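Catalytic domain of the nuclear inclusion protein A (nia) (Tobacco etch virus, PDB 1LVM) is a catalytically active chymotrypsin-like cysteine protease with selective substrate recognition, which probably cuts the viral polyprotein at specific sites. Local coordinates at residues 83-92 / 188-198; 23-31 / 40-51. The protein carries 1 engineered substitution. All coordinates share one frame; numbering follows the deposited sequence.

Interaction 1 (83-92 / 188-198)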
loop_
_atom_site.group_PDB
_atom_site.type_symbol
_atom_site.label_atom_id
_atom_site.label_comp_id
_atom_site.label_asym_id
_atom_site.label_seq_id
_atom_site.Cartn_x
_atom_site.Cartn_y
_atom_site.Cartn_z
ATOM N N HIS A 83 6.999 -12.294 -1.413
ATOM C CA HIS A 83 8.357 -11.773 -1.322
ATOM C C HIS A 83 8.335 -10.717 -0.222
ATOM O O HIS A 83 7.657 -9.669 -0.302
ATOM C CB HIS A 83 8.903 -11.153 -2.635
ATOM C CG HIS A 83 10.199 -10.445 -2.424
ATOM N ND1 HIS A 83 11.417 -10.959 -2.815
ATOM C CD2 HIS A 83 10.459 -9.252 -1.854
ATOM C CE1 HIS A 83 12.377 -10.104 -2.498
ATOM N NE2 HIS A 83 11.823 -9.051 -1.914
ATOM N N LEU A 84 9.066 -10.987 0.839
ATOM C CA LEU A 84 9.101 -10.061 2.002
ATOM C C LEU A 84 10.071 -8.917 1.823
ATOM O O LEU A 84 11.156 -9.133 1.324
ATOM C CB LEU A 84 9.564 -10.830 3.268
ATOM C CG LEU A 84 8.783 -12.098 3.579
ATOM C CD1 LEU A 84 9.462 -12.945 4.699
ATOM C CD2 LEU A 84 7.475 -11.654 4.041
ATOM N N ILE A 85 9.671 -7.702 2.245
ATOM C CA ILE A 85 10.554 -6.563 2.231
ATOM C C ILE A 85 11.071 -6.444 3.700
ATOM O O ILE A 85 10.375 -6.120 4.671
ATOM C CB ILE A 85 9.785 -5.223 1.848
ATOM C CG1 ILE A 85 8.982 -5.412 0.529
ATOM C CG2 ILE A 85 10.825 -4.065 1.689
ATOM C CD1 ILE A 85 9.858 -5.620 -0.669
ATOM N N ASP A 86 12.332 -6.784 3.839
ATOM C CA ASP A 86 13.030 -6.809 5.111
ATOM C C ASP A 86 12.815 -5.564 5.979
ATOM O O ASP A 86 13.049 -4.434 5.539
ATOM C CB ASP A 86 14.540 -6.940 4.770
ATOM C CG ASP A 86 15.334 -7.689 5.815
ATOM O OD1 ASP A 86 14.802 -7.940 6.911
ATOM O OD2 ASP A 86 16.505 -8.027 5.522
ATOM N N GLY A 87 12.369 -5.771 7.200
ATOM C CA GLY A 87 12.229 -4.669 8.133
ATOM C C GLY A 87 11.161 -3.630 7.888
ATOM O O GLY A 87 11.121 -2.675 8.647
ATOM N N ARG A 88 10.304 -3.820 6.879
ATOM C CA ARG A 88 9.222 -2.841 6.484
ATOM C C ARG A 88 7.872 -3.571 6.488
ATOM O O ARG A 88 7.807 -4.785 6.296
ATOM C CB ARG A 88 9.396 -2.337 5.013
ATOM C CG ARG A 88 10.510 -1.273 4.841
ATOM C CD ARG A 88 10.758 -0.818 3.409
ATOM N NE ARG A 88 11.255 0.599 3.350
ATOM C CZ ARG A 88 12.527 0.919 3.475
ATOM N NH1 ARG A 88 13.397 -0.047 3.662
ATOM N NH2 ARG A 88 12.944 2.187 3.392
ATOM N N ASP A 89 6.795 -2.816 6.667
ATOM C CA ASP A 89 5.451 -3.393 6.573
ATOM C C ASP A 89 5.092 -3.439 5.087
ATOM O O ASP A 89 4.097 -2.791 4.634
ATOM C CB ASP A 89 4.456 -2.497 7.319
ATOM C CG ASP A 89 3.008 -2.991 7.232
ATOM O OD1 ASP A 89 2.780 -4.233 7.140
ATOM O OD2 ASP A 89 2.099 -2.093 7.240
ATOM N N MET A 90 5.809 -4.240 4.330
ATOM C CA MET A 90 5.532 -4.345 2.893
ATOM C C MET A 90 5.817 -5.730 2.377
ATOM O O MET A 90 6.811 -6.369 2.777
ATOM C CB MET A 90 6.396 -3.311 2.077
ATOM C CG MET A 90 5.928 -3.181 0.584
ATOM S SD MET A 90 6.946 -2.037 -0.361
ATOM C CE MET A 90 6.085 -0.539 0.139
ATOM N N ILE A 91 4.969 -6.228 1.491
ATOM C CA ILE A 91 5.230 -7.587 0.992
ATOM C C ILE A 91 4.733 -7.618 -0.441
ATOM O O ILE A 91 3.891 -6.805 -0.820
ATOM C CB ILE A 91 4.388 -8.613 1.879
ATOM C CG1 ILE A 91 4.776 -10.105 1.597
ATOM C CG2 ILE A 91 2.855 -8.420 1.665
ATOM C CD1 ILE A 91 4.085 -11.048 2.596
ATOM N N ILE A 92 5.281 -8.510 -1.255
ATOM C CA ILE A 92 4.720 -8.592 -2.637
ATOM C C ILE A 92 4.139 -9.971 -2.803
ATOM O O ILE A 92 4.791 -10.954 -2.474
ATOM C CB ILE A 92 5.780 -8.400 -3.728
ATOM C CG1 ILE A 92 6.552 -7.114 -3.478
ATOM C CG2 ILE A 92 5.096 -8.419 -5.138
ATOM C CD1 ILE A 92 7.823 -6.961 -4.383
ATOM N N THR A 188 4.643 3.283 5.010
ATOM C CA THR A 188 5.852 2.532 4.847
ATOM C C THR A 188 6.434 2.978 3.527
ATOM O O THR A 188 5.764 2.937 2.476
ATOM C CB THR A 188 5.526 1.017 4.783
ATOM O OG1 THR A 188 4.976 0.611 6.049
ATOM C CG2 THR A 188 6.754 0.211 4.444
ATOM N N SER A 189 7.667 3.463 3.583
ATOM C CA SER A 189 8.358 3.923 2.420
ATOM C C SER A 189 8.740 2.823 1.397
ATOM O O SER A 189 8.989 1.637 1.729
ATOM C CB SER A 189 9.642 4.672 2.825
ATOM O OG SER A 189 10.548 3.778 3.479
ATOM N N VAL A 190 8.741 3.221 0.130
ATOM C CA VAL A 190 9.196 2.346 -0.941
ATOM C C VAL A 190 10.706 2.233 -0.636
ATOM O O VAL A 190 11.368 3.279 -0.439
ATOM C CB VAL A 190 9.014 3.058 -2.326
ATOM C CG1 VAL A 190 10.003 2.479 -3.400
ATOM C CG2 VAL A 190 7.500 2.909 -2.762
ATOM N N PRO A 191 11.266 0.991 -0.620
ATOM C CA PRO A 191 12.681 0.822 -0.358
ATOM C C PRO A 191 13.575 1.180 -1.534
ATOM O O PRO A 191 13.152 1.256 -2.697
ATOM C CB PRO A 191 12.810 -0.659 0.021
ATOM C CG PRO A 191 11.720 -1.354 -0.892
ATOM C CD PRO A 191 10.582 -0.298 -0.960
ATOM N N LYS A 192 14.853 1.312 -1.274
ATOM C CA LYS A 192 15.786 1.595 -2.373
ATOM C C LYS A 192 15.749 0.484 -3.444
ATOM O O LYS A 192 15.576 -0.701 -3.122
ATOM C CB LYS A 192 17.190 1.681 -1.781
ATOM C CG LYS A 192 18.243 1.984 -2.758
ATOM C CD LYS A 192 19.602 1.948 -2.027
ATOM C CE LYS A 192 20.762 2.353 -2.918
ATOM N NZ LYS A 192 20.567 3.719 -3.462
ATOM N N ASN A 193 15.896 0.891 -4.707
ATOM C CA ASN A 193 15.929 -0.001 -5.871
ATOM C C ASN A 193 14.715 -0.922 -6.008
ATOM O O ASN A 193 14.791 -2.106 -6.429
ATOM C CB ASN A 193 17.245 -0.773 -5.878
ATOM C CG ASN A 193 18.457 0.163 -6.061
ATOM O OD1 ASN A 193 18.314 1.273 -6.583
ATOM N ND2 ASN A 193 19.630 -0.262 -5.605
ATOM N N PHE A 194 13.561 -0.352 -5.686
ATOM C CA PHE A 194 12.327 -1.133 -5.777
ATOM C C PHE A 194 11.990 -1.476 -7.208
ATOM O O PHE A 194 11.467 -2.546 -7.462
ATOM C CB PHE A 194 11.185 -0.339 -5.075
ATOM C CG PHE A 194 9.951 -1.156 -4.748
ATOM C CD1 PHE A 194 10.006 -2.288 -3.934
ATOM C CD2 PHE A 194 8.706 -0.786 -5.304
ATOM C CE1 PHE A 194 8.863 -3.069 -3.653
ATOM C CE2 PHE A 194 7.534 -1.550 -5.040
ATOM C CZ PHE A 194 7.590 -2.673 -4.232
ATOM N N MET A 195 12.246 -0.572 -8.161
ATOM C CA MET A 195 11.915 -0.905 -9.558
ATOM C C MET A 195 12.726 -2.131 -9.985
ATOM O O MET A 195 12.234 -2.986 -10.722
ATOM C CB MET A 195 12.199 0.264 -10.510
ATOM C CG MET A 195 11.306 1.521 -10.301
ATOM S SD MET A 195 9.572 1.124 -10.215
ATOM C CE MET A 195 9.247 0.416 -11.889
ATOM N N GLU A 196 13.974 -2.217 -9.529
ATOM C CA GLU A 196 14.802 -3.404 -9.881
ATOM C C GLU A 196 14.098 -4.676 -9.355
ATOM O O GLU A 196 13.969 -5.704 -10.033
ATOM C CB GLU A 196 16.203 -3.314 -9.228
ATOM C CG GLU A 196 17.195 -4.374 -9.786
ATOM C CD GLU A 196 17.368 -4.172 -11.281
ATOM O OE1 GLU A 196 17.573 -5.186 -11.986
ATOM O OE2 GLU A 196 17.290 -3.010 -11.762
ATOM N N LEU A 197 13.666 -4.601 -8.108
ATOM C CA LEU A 197 13.005 -5.762 -7.509
ATOM C C LEU A 197 11.754 -6.185 -8.296
ATOM O O LEU A 197 11.515 -7.369 -8.485
ATOM C CB LEU A 197 12.640 -5.441 -6.046
ATOM C CG LEU A 197 11.822 -6.541 -5.345
ATOM C CD1 LEU A 197 12.674 -7.869 -5.275
ATOM C CD2 LEU A 197 11.522 -6.055 -3.954
ATOM N N LEU A 198 10.949 -5.223 -8.754
ATOM C CA LEU A 198 9.751 -5.590 -9.496
ATOM C C LEU A 198 9.975 -6.127 -10.869
ATOM O O LEU A 198 9.103 -6.795 -11.385
ATOM C CB LEU A 198 8.788 -4.366 -9.659
ATOM C CG LEU A 198 8.303 -3.718 -8.357
ATOM C CD1 LEU A 198 7.473 -2.453 -8.723
ATOM C CD2 LEU A 198 7.378 -4.666 -7.565
HETATM O O HOH W 1 7.153 -0.210 7.755
#

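Interaction 2 (23-31 / 40-51)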
loop_
_atom_site.group_PDB
_atom_site.type_symbol
_atom_site.label_atom_id
_atom_site.label_comp_id
_atom_site.label_asym_id
_atom_site.label_seq_id
_atom_site.Cartn_x
_atom_site.Cartn_y
_atom_site.Cartn_z
ATOM N N SER A 23 -4.952 4.573 -9.653
ATOM C CA SER A 23 -6.125 4.001 -8.972
ATOM C C SER A 23 -6.673 2.798 -9.687
ATOM O O SER A 23 -7.250 1.935 -9.035
ATOM C CB SER A 23 -7.268 5.047 -8.782
ATOM O OG SER A 23 -7.536 5.616 -10.003
ATOM N N SER A 24 -6.454 2.706 -11.000
ATOM C CA SER A 24 -6.986 1.558 -11.740
ATOM C C SER A 24 -6.230 0.275 -11.383
ATOM O O SER A 24 -6.688 -0.840 -11.684
ATOM C CB SER A 24 -6.985 1.817 -13.266
ATOM O OG SER A 24 -5.683 1.986 -13.755
ATOM N N THR A 25 -5.101 0.415 -10.702
ATOM C CA THR A 25 -4.331 -0.794 -10.306
ATOM C C THR A 25 -4.567 -1.177 -8.850
ATOM O O THR A 25 -4.054 -2.215 -8.386
ATOM C CB THR A 25 -2.822 -0.608 -10.440
ATOM O OG1 THR A 25 -2.369 0.338 -9.441
ATOM C CG2 THR A 25 -2.463 -0.059 -11.819
ATOM N N ILE A 26 -5.320 -0.370 -8.124
ATOM C CA ILE A 26 -5.558 -0.687 -6.708
ATOM C C ILE A 26 -6.571 -1.812 -6.534
ATOM O O ILE A 26 -7.535 -1.915 -7.303
ATOM C CB ILE A 26 -6.018 0.592 -5.972
ATOM C CG1 ILE A 26 -4.875 1.570 -5.995
ATOM C CG2 ILE A 26 -6.594 0.214 -4.559
ATOM C CD1 ILE A 26 -5.243 2.954 -5.358
ATOM N N CYS A 27 -6.274 -2.742 -5.615
ATOM C CA CYS A 27 -7.164 -3.820 -5.319
ATOM C C CYS A 27 -7.523 -3.784 -3.875
ATOM O O CYS A 27 -6.718 -3.340 -3.016
ATOM C CB CYS A 27 -6.447 -5.193 -5.522
ATOM S SG CYS A 27 -5.789 -5.514 -7.195
ATOM N N HIS A 28 -8.705 -4.291 -3.582
ATOM C CA HIS A 28 -9.127 -4.402 -2.186
ATOM C C HIS A 28 -8.925 -5.871 -1.801
ATOM O O HIS A 28 -9.406 -6.765 -2.497
ATOM C CB HIS A 28 -10.573 -4.053 -1.967
ATOM C CG HIS A 28 -10.885 -3.884 -0.511
ATOM N ND1 HIS A 28 -11.828 -4.645 0.150
ATOM C CD2 HIS A 28 -10.344 -3.057 0.425
ATOM C CE1 HIS A 28 -11.863 -4.288 1.425
ATOM N NE2 HIS A 28 -10.972 -3.328 1.620
ATOM N N LEU A 29 -8.254 -6.099 -0.663
ATOM C CA LEU A 29 -7.880 -7.443 -0.216
ATOM C C LEU A 29 -8.512 -7.808 1.119
ATOM O O LEU A 29 -8.452 -7.018 2.068
ATOM C CB LEU A 29 -6.335 -7.470 -0.034
ATOM C CG LEU A 29 -5.500 -6.923 -1.230
ATOM C CD1 LEU A 29 -4.009 -6.988 -0.961
ATOM C CD2 LEU A 29 -5.738 -7.749 -2.479
ATOM N N THR A 30 -9.103 -8.995 1.185
ATOM C CA THR A 30 -9.643 -9.466 2.408
ATOM C C THR A 30 -9.095 -10.828 2.756
ATOM O O THR A 30 -9.331 -11.784 2.057
ATOM C CB THR A 30 -11.211 -9.492 2.355
ATOM O OG1 THR A 30 -11.687 -8.157 2.092
ATOM C CG2 THR A 30 -11.777 -10.025 3.670
ATOM N N ASN A 31 -8.335 -10.901 3.855
ATOM C CA ASN A 31 -7.765 -12.208 4.258
ATOM C C ASN A 31 -8.660 -12.734 5.379
ATOM O O ASN A 31 -8.671 -12.200 6.480
ATOM C CB ASN A 31 -6.319 -11.996 4.754
ATOM C CG ASN A 31 -5.666 -13.282 5.315
ATOM O OD1 ASN A 31 -6.282 -14.332 5.351
ATOM N ND2 ASN A 31 -4.381 -13.190 5.679
ATOM N N LEU A 40 -7.745 -4.543 3.564
ATOM C CA LEU A 40 -6.918 -3.390 3.294
ATOM C C LEU A 40 -6.636 -3.417 1.781
ATOM O O LEU A 40 -7.184 -4.264 1.029
ATOM C CB LEU A 40 -5.614 -3.388 4.189
ATOM C CG LEU A 40 -4.329 -4.250 3.979
ATOM C CD1 LEU A 40 -3.888 -4.810 5.299
ATOM C CD2 LEU A 40 -4.414 -5.283 2.893
ATOM N N TYR A 41 -5.825 -2.482 1.324
ATOM C CA TYR A 41 -5.578 -2.411 -0.116
ATOM C C TYR A 41 -4.200 -2.835 -0.599
ATOM O O TYR A 41 -3.270 -2.984 0.170
ATOM C CB TYR A 41 -5.804 -0.962 -0.573
ATOM C CG TYR A 41 -7.239 -0.549 -0.364
ATOM C CD1 TYR A 41 -7.687 -0.077 0.864
ATOM C CD2 TYR A 41 -8.140 -0.637 -1.410
ATOM C CE1 TYR A 41 -9.057 0.315 1.046
ATOM C CE2 TYR A 41 -9.468 -0.263 -1.266
ATOM C CZ TYR A 41 -9.934 0.213 -0.065
ATOM O OH TYR A 41 -11.243 0.683 -0.041
ATOM N N GLY A 42 -4.110 -3.081 -1.897
ATOM C CA GLY A 42 -2.820 -3.415 -2.517
ATOM C C GLY A 42 -2.716 -2.727 -3.863
ATOM O O GLY A 42 -3.708 -2.173 -4.345
ATOM N N ILE A 43 -1.507 -2.723 -4.445
ATOM C CA ILE A 43 -1.246 -2.055 -5.712
ATOM C C ILE A 43 -0.775 -3.109 -6.717
ATOM O O ILE A 43 0.243 -3.788 -6.498
ATOM C CB ILE A 43 -0.143 -1.011 -5.545
ATOM C CG1 ILE A 43 -0.595 0.039 -4.514
ATOM C CG2 ILE A 43 0.180 -0.345 -6.933
ATOM C CD1 ILE A 43 0.528 0.836 -3.850
ATOM N N GLY A 44 -1.504 -3.252 -7.817
ATOM C CA GLY A 44 -1.146 -4.258 -8.806
ATOM C C GLY A 44 -0.061 -3.803 -9.748
ATOM O O GLY A 44 0.039 -2.622 -10.080
ATOM N N PHE A 45 0.798 -4.727 -10.144
ATOM C CA PHE A 45 1.914 -4.428 -11.053
ATOM C C PHE A 45 2.284 -5.762 -11.699
ATOM O O PHE A 45 2.822 -6.682 -11.051
ATOM C CB PHE A 45 3.126 -3.874 -10.288
ATOM C CG PHE A 45 4.247 -3.400 -11.197
ATOM C CD1 PHE A 45 5.209 -4.291 -11.655
ATOM C CD2 PHE A 45 4.330 -2.049 -11.574
ATOM C CE1 PHE A 45 6.254 -3.855 -12.473
ATOM C CE2 PHE A 45 5.370 -1.583 -12.379
ATOM C CZ PHE A 45 6.361 -2.477 -12.845
ATOM N N GLY A 46 1.964 -5.898 -12.971
ATOM C CA GLY A 46 2.217 -7.182 -13.580
ATOM C C GLY A 46 1.431 -8.253 -12.844
ATOM O O GLY A 46 0.252 -8.089 -12.465
ATOM N N PRO A 47 2.106 -9.392 -12.544
ATOM C CA PRO A 47 1.452 -10.499 -11.855
ATOM C C PRO A 47 1.478 -10.309 -10.338
ATOM O O PRO A 47 1.062 -11.196 -9.575
ATOM C CB PRO A 47 2.312 -11.673 -12.270
ATOM C CG PRO A 47 3.637 -11.144 -12.260
ATOM C CD PRO A 47 3.489 -9.751 -12.903
ATOM N N PHE A 48 1.966 -9.146 -9.909
ATOM C CA PHE A 48 2.111 -8.879 -8.463
ATOM C C PHE A 48 1.091 -7.957 -7.872
ATOM O O PHE A 48 0.460 -7.141 -8.577
ATOM C CB PHE A 48 3.480 -8.235 -8.193
ATOM C CG PHE A 48 4.657 -8.973 -8.822
ATOM C CD1 PHE A 48 4.800 -10.357 -8.639
ATOM C CD2 PHE A 48 5.606 -8.297 -9.578
ATOM C CE1 PHE A 48 5.883 -11.054 -9.212
ATOM C CE2 PHE A 48 6.705 -8.965 -10.165
ATOM C CZ PHE A 48 6.845 -10.364 -9.982
ATOM N N ILE A 49 0.908 -8.072 -6.551
ATOM C CA ILE A 49 0.077 -7.123 -5.806
ATOM C C ILE A 49 1.023 -6.706 -4.634
ATOM O O ILE A 49 1.511 -7.540 -3.878
ATOM C CB ILE A 49 -1.197 -7.740 -5.229
ATOM C CG1 ILE A 49 -2.147 -8.103 -6.385
ATOM C CG2 ILE A 49 -1.919 -6.697 -4.272
ATOM C CD1 ILE A 49 -3.548 -8.564 -5.897
ATOM N N ILE A 50 1.265 -5.416 -4.508
ATOM C CA ILE A 50 2.178 -4.873 -3.465
ATOM C C ILE A 50 1.249 -4.438 -2.368
ATOM O O ILE A 50 0.295 -3.704 -2.641
ATOM C CB ILE A 50 2.944 -3.618 -3.996
ATOM C CG1 ILE A 50 3.881 -4.024 -5.136
ATOM C CG2 ILE A 50 3.812 -2.988 -2.822
ATOM C CD1 ILE A 50 4.120 -2.965 -6.130
ATOM N N THR A 51 1.488 -4.895 -1.147
ATOM C CA THR A 51 0.570 -4.558 -0.050
ATOM C C THR A 51 1.293 -4.613 1.298
ATOM O O THR A 51 2.552 -4.751 1.351
ATOM C CB THR A 51 -0.691 -5.450 -0.083
ATOM O OG1 THR A 51 -1.641 -4.971 0.870
ATOM C CG2 THR A 51 -0.353 -6.975 0.261
#

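Interaction 1 (83-92 / 188-198)
Where the two barrels of this chymotrypsin-like fold meet, the hairpin turn Ile85 to Arg88, linking strands 81-84 and 91-94, lays Arg88 on Ser189, at the end of strand 185-189. The arginine grips the serine side-on. Its NH2 gives Ser189 OG a 2.9 Å bond in the guanidinium plane at 153°, while NE reaches the carbonyl Ser189 O at 3.0 Å, from above the carbonyl plane, with a longer bond to OG besides. Ser189 OG also bonds Gly145 O; since a carbonyl can only accept, the hydroxyl must spend its proton there and accept from the arginine. Pro191 CB sits 3.6 Å above one face of the guanidinium, offset toward its rim; a rigid, flat-sided residue suits that place. Beside it, Thr188 uses both branches: CG2, anti to the backbone N, packs on Arg88 CB, and OG1 bonds a water that accepts from Asp89 N. Ser176 OG bonds both Thr188 OG1 and Asp89 OD2, and the Asp89 side chain packs on an aromatic side chain of the bound peptide.

Farther along, helix 194-199 brings apolar groups. Met90 SD lies 4.5 Å from the Phe194 ring centroid, an oblique Met-aromatic contact, and Ile85 CD1 meets that ring's edge. Ile92 CD1 touches Leu197 CD2 at 3.8 Å and Leu198 CD2. Leu197 CD1 makes a CH-pi contact over the His83 face, 3.9 Å from its centroid, while Gln205 N bonds His83 ND1. Arg88 thus satisfies both Ser189 oxygens beside a largely apolar, mostly buried patch of aliphatic, sulfur and ring atoms.

Interaction 2 (23-31 / 40-51)
Leu40 O takes the N-H of Leu29 at 2.7 Å, almost along the C=O axis, and Leu40 N returns a bond to Leu29 O. This hydrogen-bonded pair belongs to an antiparallel beta hairpin, strands 26-33 and 36-45, in the N-terminal barrel of the chymotrypsin-like fold. Cys27 and Gly42 form the next such pair, with Gly42 N to Cys27 O at 2.8 Å; beyond it Gly44 N bonds Thr25 O. Between them lie the non-hydrogen-bonded pairs Ile26 with Ile43 and His28 with Tyr41, where Ile26 CA and Tyr41 CA lend C-H contacts to Gly42 O and Cys27 O. The axes of the short segments 26-31 and 40-45 cross at 135°, well short of antiparallel, as expected of the twist in a barrel wall.

One sheet face carries Ile26, His28, Tyr41 and Ile43. With CG anti to the backbone N (chi1 -167°), the His28 ring swings across so that CD2 stands 3.3 Å above the Tyr41 ring, offset toward its rim; the ring planes are inclined to each other at 58°. Ile26 CG2 touches Tyr41 CD2 at 3.6 Å, and a broad aromatic suits this partly exposed position because it offers carbon to both neighbours.

The other face is apolar and turned toward strand 48-51. Cys27 SG touches Ile49 CD1, and Leu29 CD1 meets Ile49 CG2 at 3.9 Å over the backbone of Gly42, whose missing side chain lets the two branched residues come together. Leu29 and Thr51 meet tip to tip, CD1 against OG1, while that hydroxyl donates to Tyr41 O at 2.7 Å.

Overall arrangement
Both segments of interaction 2 precede those of interaction 1 in the sequence, and the centres of the two contacts lie 14 Å apart. Strands 48-51 and 91-94 run side by side in one antiparallel sheet and link the two: Ile91 N probably bonds Thr51 O at 2.8 Å, and Ile92 packs on Phe48. Interaction 2 forms part of the wall of the N-terminal barrel. Interaction 1 leads from that sheet to strand 185-189 of the second, six-stranded barrel and to helix 194-199, whose Phe194 and Leu198 also touch Ile50. Interaction 1 thus continues the barrel wall to the second barrel, and its Asp89 touches the bound peptide.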